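Local coordinates for maleylacetate reductase (Agrobacterium tumefaciens, PDB 3HL0), which catalyses the NAD(H)-dependent reduction of maleylacetate to 3-oxoadipate, very probably as a step in the breakdown of gamma-resorcylate, at residues A[159-162]-A[163-167]; A[304-308]-A[309-313]. All blocks are in the same frame, centred on the assembly; numbering follows the deposited sequence.

Contact 1 (A[159-162]-A[163-167]); sequences LGLP and VAISM. With NAD (nicotinamide-adenine-dinucleotide), chain D.
Pro162 O is gripped twice by Ser166: the backbone Ser166 N donates to it at 2.9 Å and the hydroxyl Ser166 OG at 2.7 Å. The two donors come in differently. The N-H lies nearly along the C=O axis, as in an ordinary helical i to i+4 bond, while OG sits above the carbonyl plane, 52° out of it. The serine reaches there because its OG is turned beside its own backbone N (chi1 -65°), which folds the hydroxyl back over the first turn. Pro162 is the N-cap residue of helix 163-180, the helix that follows strand 150-153, the last in sequence of the parallel nucleotide-binding sheet, so the doubled bond fastens the loop to the start of that helix. Arg218 joins in from the same chain, donating to both Ser166 OG and Leu161 O. Leu161 carries the apolar side. With CG anti to its backbone N (chi1 -178°), it lays CD1 against one face of the adenine, 3.5 Å from NAD C5A, and the same methyl meets Ile165 CG2 at 3.6 Å, the two side chains crossing at about a right angle. Ile165 CG2 also lies 3.8 Å from Pro162 CD, the isoleucine running alongside the proline ring. Leu161 CG and CD2 press against Ser166 OG from one side, and Leu309 of the second subunit packs on Pro162.

Contact 2 (A[304-308]-A[309-313]); sequences SSLAA and LGVGA
The peptide carbonyl of Leu306 is approached on its two opposite faces: Leu309 N lies above one, 67° out of the plane, and Val311 N comes from the other, tilted 32°. Leu309 N is the closer donor, 2.9 Å from Leu306 O, but its N-H is bent; Val311 N, at 3.2 Å from the same oxygen, points straighter. The next carbonyl has a single backbone donor within the turn, Gly310 N, 3.0 Å from Ala307 O and likewise above the plane. The bonds from Val311 N and Gly310 N, one nested inside the other, together with Gly310 at a phi of 91°, make a Schellman motif, and the glycine lets the chain leave the turn. A water donates both to Ala307 O and to Val311 O, bridging the turn to the departing chain. Ser305 opens the turn with an ST motif, its OG accepting from Ala308 N at 3.0 Å. The whole loop joins helix 289-300 to helix 316-323 in the C-terminal domain. On the apolar side, Val311 CG2 is turned beside its own backbone N, which brings it 3.9 Å from Leu306 CB, and Val311 CB packs over Leu306 O. The tips Leu306 CD2 and Leu309 CD1 approach more loosely, 4.3 Å apart; both leucines also pack on Val261 of helix 255-271. Gly310 O accepts a hydrogen bond from His213 NE2 of the second subunit.

Contact 1 and contact 2 share no element of the chain: 159-167 runs from loop into helix 163-180 beside the cofactor, whereas 304-313 is a tight turn in the C-terminal helical part, away from the annotated sites. Their centres lie 22 Å apart. Contact 2 is the more buried of the two, and both reach the second subunit. Contact 1 combines a serine hydroxyl, reinforced by an arginine from elsewhere in the chain, with a leucine that meets the adenine of NAD; contact 2 is held chiefly by backbone N-H groups and a water, with its leucines set against neighbouring helices. The dimer ties the two regions together, since Leu309 of one subunit packs on Pro162 of the other.

Contact 1 (A[159-162]-A[163-167])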
ATOM      1  N   LEU A 159      12.100   1.445  13.415  1.00 10.00           N
ATOM      2  CA  LEU A 159      13.001   2.461  12.886  1.00  9.97           C
ATOM      3  C   LEU A 159      12.804   2.534  11.362  1.00 10.32           C
ATOM      4  O   LEU A 159      12.897   3.634  10.778  1.00 10.52           O
ATOM      5  CB  LEU A 159      14.475   2.164  13.206  1.00 10.02           C
ATOM      6  CG  LEU A 159      14.861   2.260  14.710  1.00 11.91           C
ATOM      7  CD1 LEU A 159      16.208   1.584  14.950  1.00 15.58           C
ATOM      8  CD2 LEU A 159      14.911   3.666  15.222  1.00 14.11           C
ATOM      9  N   GLY A 160      12.490   1.382  10.766  1.00  9.70           N
ATOM     10  CA  GLY A 160      12.332   1.281   9.318  1.00  9.40           C
ATOM     11  C   GLY A 160      10.945   1.576   8.792  1.00  9.29           C
ATOM     12  O   GLY A 160      10.683   1.431   7.574  1.00  8.98           O
ATOM     13  N   LEU A 161      10.048   2.005   9.680  1.00  9.81           N
ATOM     14  CA  LEU A 161       8.684   2.294   9.219  1.00 10.20           C
ATOM     15  C   LEU A 161       8.758   3.633   8.468  1.00  9.74           C
ATOM     16  O   LEU A 161       9.196   4.634   9.012  1.00 10.50           O
ATOM     17  CB  LEU A 161       7.730   2.352  10.411  1.00 10.88           C
ATOM     18  CG  LEU A 161       6.244   2.610  10.106  1.00 10.49           C
ATOM     19  CD1 LEU A 161       5.586   1.484   9.291  1.00 11.20           C
ATOM     20  CD2 LEU A 161       5.457   2.898  11.459  1.00 12.79           C
ATOM     21  N   PRO A 162       8.321   3.659   7.195  1.00 11.15           N
ATOM     22  CA  PRO A 162       8.503   4.898   6.429  1.00 10.93           C
ATOM     23  C   PRO A 162       7.788   6.077   7.079  1.00 11.25           C
ATOM     24  O   PRO A 162       6.783   5.887   7.819  1.00 11.17           O
ATOM     25  CB  PRO A 162       7.862   4.557   5.071  1.00 11.66           C
ATOM     26  CG  PRO A 162       8.052   3.065   4.911  1.00 12.47           C
ATOM     27  CD  PRO A 162       7.829   2.550   6.358  1.00 12.26           C
ATOM     28  N   VAL A 163       8.320   7.271   6.844  1.00 11.15           N
ATOM     29  CA  VAL A 163       7.812   8.458   7.499  1.00 10.88           C
ATOM     30  C   VAL A 163       6.326   8.696   7.213  1.00 12.04           C
ATOM     31  O   VAL A 163       5.569   8.983   8.143  1.00 10.79           O
ATOM     32  CB  VAL A 163       8.631   9.690   7.155  1.00 11.96           C
ATOM     33  CG1 VAL A 163       7.946  10.932   7.642  1.00 13.31           C
ATOM     34  CG2 VAL A 163      10.024   9.579   7.829  1.00 14.62           C
ATOM     35  N   ALA A 164       5.907   8.595   5.957  1.00 11.71           N
ATOM     36  CA  ALA A 164       4.502   8.930   5.645  1.00 12.30           C
ATOM     37  C   ALA A 164       3.506   8.023   6.387  1.00 12.25           C
ATOM     38  O   ALA A 164       2.575   8.572   7.013  1.00 12.35           O
ATOM     39  CB  ALA A 164       4.278   8.898   4.117  1.00 13.82           C
ATOM     40  N   ILE A 165       3.686   6.708   6.344  1.00 11.05           N
ATOM     41  CA  ILE A 165       2.797   5.773   7.071  1.00 11.59           C
ATOM     42  C   ILE A 165       2.992   5.912   8.605  1.00 10.46           C
ATOM     43  O   ILE A 165       2.029   5.725   9.383  1.00 10.59           O
ATOM     44  CB  ILE A 165       2.849   4.290   6.592  1.00 11.64           C
ATOM     45  CG1 ILE A 165       1.811   3.459   7.304  1.00 13.78           C
ATOM     46  CG2 ILE A 165       4.246   3.672   6.787  1.00 12.25           C
ATOM     47  CD1 ILE A 165       0.427   3.873   6.950  1.00 18.81           C
ATOM     48  N   SER A 166       4.198   6.280   9.034  1.00 10.69           N
ATOM     49  CA  SER A 166       4.399   6.546  10.487  1.00 10.08           C
ATOM     50  C   SER A 166       3.438   7.662  10.951  1.00  9.94           C
ATOM     51  O   SER A 166       2.793   7.545  12.038  1.00  9.19           O
ATOM     52  CB  SER A 166       5.869   6.939  10.829  1.00  9.50           C
ATOM     53  OG  SER A 166       6.719   5.816  10.552  1.00  9.90           O
HETATM   54  N   MSE A 167       3.304   8.719  10.143  1.00 10.07           N
HETATM   55  CA  MSE A 167       2.438   9.851  10.508  1.00 10.65           C
HETATM   56  C   MSE A 167       0.957   9.451  10.459  1.00 11.33           C
HETATM   57  O   MSE A 167       0.211   9.730  11.399  1.00 10.89           O
HETATM   58  CB  MSE A 167       2.684  11.051   9.602  1.00 11.42           C
HETATM   59  CG  MSE A 167       4.129  11.600   9.630  1.00 13.10           C
HETATM   60 SE   MSE A 167       4.830  12.062  11.372  0.75 10.15          SE
HETATM   61  CE  MSE A 167       5.860  10.508  11.745  1.00 14.28           C
TER
HETATM   62  PA  NAD D 402      -0.628  -2.565   7.262  1.00 18.28           P
HETATM   63  O1A NAD D 402      -0.503  -3.641   8.284  1.00 16.69           O
HETATM   64  O2A NAD D 402      -1.631  -2.738   6.187  1.00 20.49           O
HETATM   65  O5B NAD D 402       0.833  -2.200   6.737  1.00 19.35           O
HETATM   66  C5B NAD D 402       0.957  -1.401   5.556  1.00 21.86           C
HETATM   67  C4B NAD D 402       2.287  -1.754   4.905  1.00 20.35           C
HETATM   68  O4B NAD D 402       3.347  -1.293   5.742  1.00 22.16           O
HETATM   69  C3B NAD D 402       2.456  -3.274   4.721  1.00 21.82           C
HETATM   70  O3B NAD D 402       3.001  -3.599   3.430  1.00 26.20           O
HETATM   71  C2B NAD D 402       3.426  -3.614   5.829  1.00 21.87           C
HETATM   72  O2B NAD D 402       4.217  -4.751   5.549  1.00 19.52           O
HETATM   73  C1B NAD D 402       4.282  -2.344   5.938  1.00 18.62           C
HETATM   74  N9A NAD D 402       4.923  -2.180   7.265  1.00 18.30           N
HETATM   75  C8A NAD D 402       4.309  -2.243   8.501  1.00 19.30           C
HETATM   76  N7A NAD D 402       5.238  -2.031   9.461  1.00 17.61           N
HETATM   77  C5A NAD D 402       6.459  -1.848   8.868  1.00 18.67           C
HETATM   78  C6A NAD D 402       7.733  -1.610   9.382  1.00 20.87           C
HETATM   79  N6A NAD D 402       7.976  -1.221  10.661  1.00 17.06           N
HETATM   80  N1A NAD D 402       8.764  -1.489   8.450  1.00 19.59           N
HETATM   81  C2A NAD D 402       8.523  -1.574   7.096  1.00 21.13           C
HETATM   82  N3A NAD D 402       7.270  -1.797   6.586  1.00 20.06           N
HETATM   83  C4A NAD D 402       6.249  -1.934   7.483  1.00 18.54           C
HETATM   84  O3  NAD D 402      -1.069  -1.152   7.954  1.00 15.23           O
HETATM   85  PN  NAD D 402      -1.805  -0.848   9.369  1.00 15.51           P
HETATM   86  O1N NAD D 402      -2.304   0.552   9.231  1.00 15.41           O
HETATM   87  O2N NAD D 402      -0.834  -1.193  10.405  1.00 14.13           O
HETATM   88  O5D NAD D 402      -3.066  -1.830   9.431  1.00 15.61           O
HETATM   89  C5D NAD D 402      -4.263  -1.577   8.701  1.00 18.01           C
HETATM   90  C4D NAD D 402      -5.141  -2.821   8.838  1.00 18.92           C
HETATM   91  O4D NAD D 402      -5.304  -3.098  10.221  1.00 17.82           O
HETATM   92  C3D NAD D 402      -6.533  -2.540   8.286  1.00 19.47           C
HETATM   93  O3D NAD D 402      -7.040  -3.768   7.741  1.00 19.40           O
HETATM   94  C2D NAD D 402      -7.306  -2.136   9.520  1.00 20.29           C
HETATM   95  O2D NAD D 402      -8.720  -2.306   9.416  1.00 20.37           O
HETATM   96  C1D NAD D 402      -6.684  -3.045  10.564  1.00 18.47           C
HETATM   97  N1N NAD D 402      -6.832  -2.557  11.928  1.00 19.70           N
HETATM   98  C2N NAD D 402      -7.510  -3.363  12.793  1.00 18.89           C
HETATM   99  C3N NAD D 402      -7.679  -2.948  14.097  1.00 19.64           C
HETATM  100  C7N NAD D 402      -8.393  -3.914  14.950  1.00 20.23           C
HETATM  101  O7N NAD D 402      -8.480  -3.549  16.239  1.00 17.11           O
HETATM  102  N7N NAD D 402      -8.915  -5.061  14.451  1.00 18.78           N
HETATM  103  C4N NAD D 402      -7.127  -1.717  14.597  1.00 19.06           C
HETATM  104  C5N NAD D 402      -6.441  -0.906  13.690  1.00 19.02           C
HETATM  105  C6N NAD D 402      -6.308  -1.336  12.358  1.00 18.67           C

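Contact 2 (A[304-308]-A[309-313])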
ATOM      1  N   SER A 304      -4.706  15.731   4.019  1.00 12.17           N
ATOM      2  CA  SER A 304      -5.737  16.492   4.705  1.00 12.39           C
ATOM      3  C   SER A 304      -7.046  16.532   3.952  1.00 11.69           C
ATOM      4  O   SER A 304      -8.005  17.059   4.469  1.00 12.17           O
ATOM      5  CB  SER A 304      -5.241  17.911   4.951  1.00 14.17           C
ATOM      6  OG  SER A 304      -4.935  18.510   3.681  1.00 15.47           O
ATOM      7  N   SER A 305      -7.117  15.971   2.749  1.00 10.53           N
ATOM      8  CA  SER A 305      -8.419  15.996   2.037  1.00 10.27           C
ATOM      9  C   SER A 305      -8.817  14.639   1.505  1.00  9.80           C
ATOM     10  O   SER A 305      -7.980  13.791   1.141  1.00  9.89           O
ATOM     11  CB  SER A 305      -8.406  17.012   0.873  1.00 12.15           C
ATOM     12  OG  SER A 305      -7.803  16.424  -0.260  1.00 14.27           O
ATOM     13  N   LEU A 306     -10.126  14.407   1.464  1.00  8.55           N
ATOM     14  CA  LEU A 306     -10.615  13.164   0.906  1.00  8.11           C
ATOM     15  C   LEU A 306     -10.356  13.143  -0.609  1.00  9.12           C
ATOM     16  O   LEU A 306     -10.205  12.048  -1.177  1.00  9.01           O
ATOM     17  CB  LEU A 306     -12.125  12.925   1.149  1.00  8.29           C
ATOM     18  CG  LEU A 306     -12.479  12.706   2.632  1.00  8.91           C
ATOM     19  CD1 LEU A 306     -14.042  12.601   2.724  1.00 10.85           C
ATOM     20  CD2 LEU A 306     -11.810  11.380   3.112  1.00  9.07           C
ATOM     21  N   ALA A 307     -10.320  14.325  -1.225  1.00  8.93           N
ATOM     22  CA  ALA A 307     -10.018  14.378  -2.682  1.00  9.83           C
ATOM     23  C   ALA A 307      -8.656  13.770  -2.963  1.00  8.97           C
ATOM     24  O   ALA A 307      -8.507  13.050  -3.966  1.00 10.85           O
ATOM     25  CB  ALA A 307     -10.110  15.808  -3.230  1.00  9.89           C
ATOM     26  N   ALA A 308      -7.712  13.970  -2.049  1.00  9.80           N
ATOM     27  CA  ALA A 308      -6.358  13.425  -2.262  1.00 10.22           C
ATOM     28  C   ALA A 308      -6.367  11.911  -2.168  1.00 10.38           C
ATOM     29  O   ALA A 308      -5.444  11.253  -2.652  1.00 10.85           O
ATOM     30  CB  ALA A 308      -5.371  14.014  -1.285  1.00 11.68           C
ATOM     31  N   LEU A 309      -7.391  11.346  -1.522  1.00 10.10           N
ATOM     32  CA  LEU A 309      -7.538   9.885  -1.394  1.00  9.65           C
ATOM     33  C   LEU A 309      -8.326   9.260  -2.526  1.00 10.38           C
ATOM     34  O   LEU A 309      -8.572   8.072  -2.523  1.00 10.95           O
ATOM     35  CB  LEU A 309      -8.118   9.459  -0.013  1.00  9.31           C
ATOM     36  CG  LEU A 309      -7.388  10.070   1.184  1.00  9.35           C
ATOM     37  CD1 LEU A 309      -7.976   9.427   2.479  1.00 10.89           C
ATOM     38  CD2 LEU A 309      -5.857   9.882   1.112  1.00 10.31           C
ATOM     39  N   GLY A 310      -8.697  10.092  -3.501  1.00 11.73           N
ATOM     40  CA  GLY A 310      -9.428   9.623  -4.707  1.00 12.23           C
ATOM     41  C   GLY A 310     -10.937   9.666  -4.549  1.00 12.31           C
ATOM     42  O   GLY A 310     -11.649   9.178  -5.413  1.00 13.14           O
ATOM     43  N   VAL A 311     -11.451  10.251  -3.455  1.00 10.83           N
ATOM     44  CA  VAL A 311     -12.896  10.413  -3.340  1.00 10.40           C
ATOM     45  C   VAL A 311     -13.348  11.523  -4.324  1.00 10.29           C
ATOM     46  O   VAL A 311     -12.740  12.586  -4.390  1.00 12.26           O
ATOM     47  CB  VAL A 311     -13.279  10.799  -1.884  1.00  9.83           C
ATOM     48  CG1 VAL A 311     -14.828  11.000  -1.729  1.00 10.68           C
ATOM     49  CG2 VAL A 311     -12.777   9.715  -0.928  1.00 10.82           C
ATOM     50  N   GLY A 312     -14.440  11.250  -5.035  1.00 11.66           N
ATOM     51  CA  GLY A 312     -15.018  12.270  -5.916  1.00 13.03           C
ATOM     52  C   GLY A 312     -16.152  13.022  -5.263  1.00 12.79           C
ATOM     53  O   GLY A 312     -16.811  12.487  -4.352  1.00 13.45           O
ATOM     54  N   ALA A 313     -16.399  14.235  -5.767  1.00 13.40           N
ATOM     55  CA  ALA A 313     -17.571  14.998  -5.296  1.00 13.99           C
ATOM     56  C   ALA A 313     -18.895  14.205  -5.419  1.00 14.53           C
ATOM     57  O   ALA A 313     -19.762  14.324  -4.544  1.00 15.32           O
ATOM     58  CB  ALA A 313     -17.636  16.364  -5.963  1.00 15.03           C
TER
HETATM   59  O   HOH W   1     -10.536  13.229  -5.903  1.00 11.23           O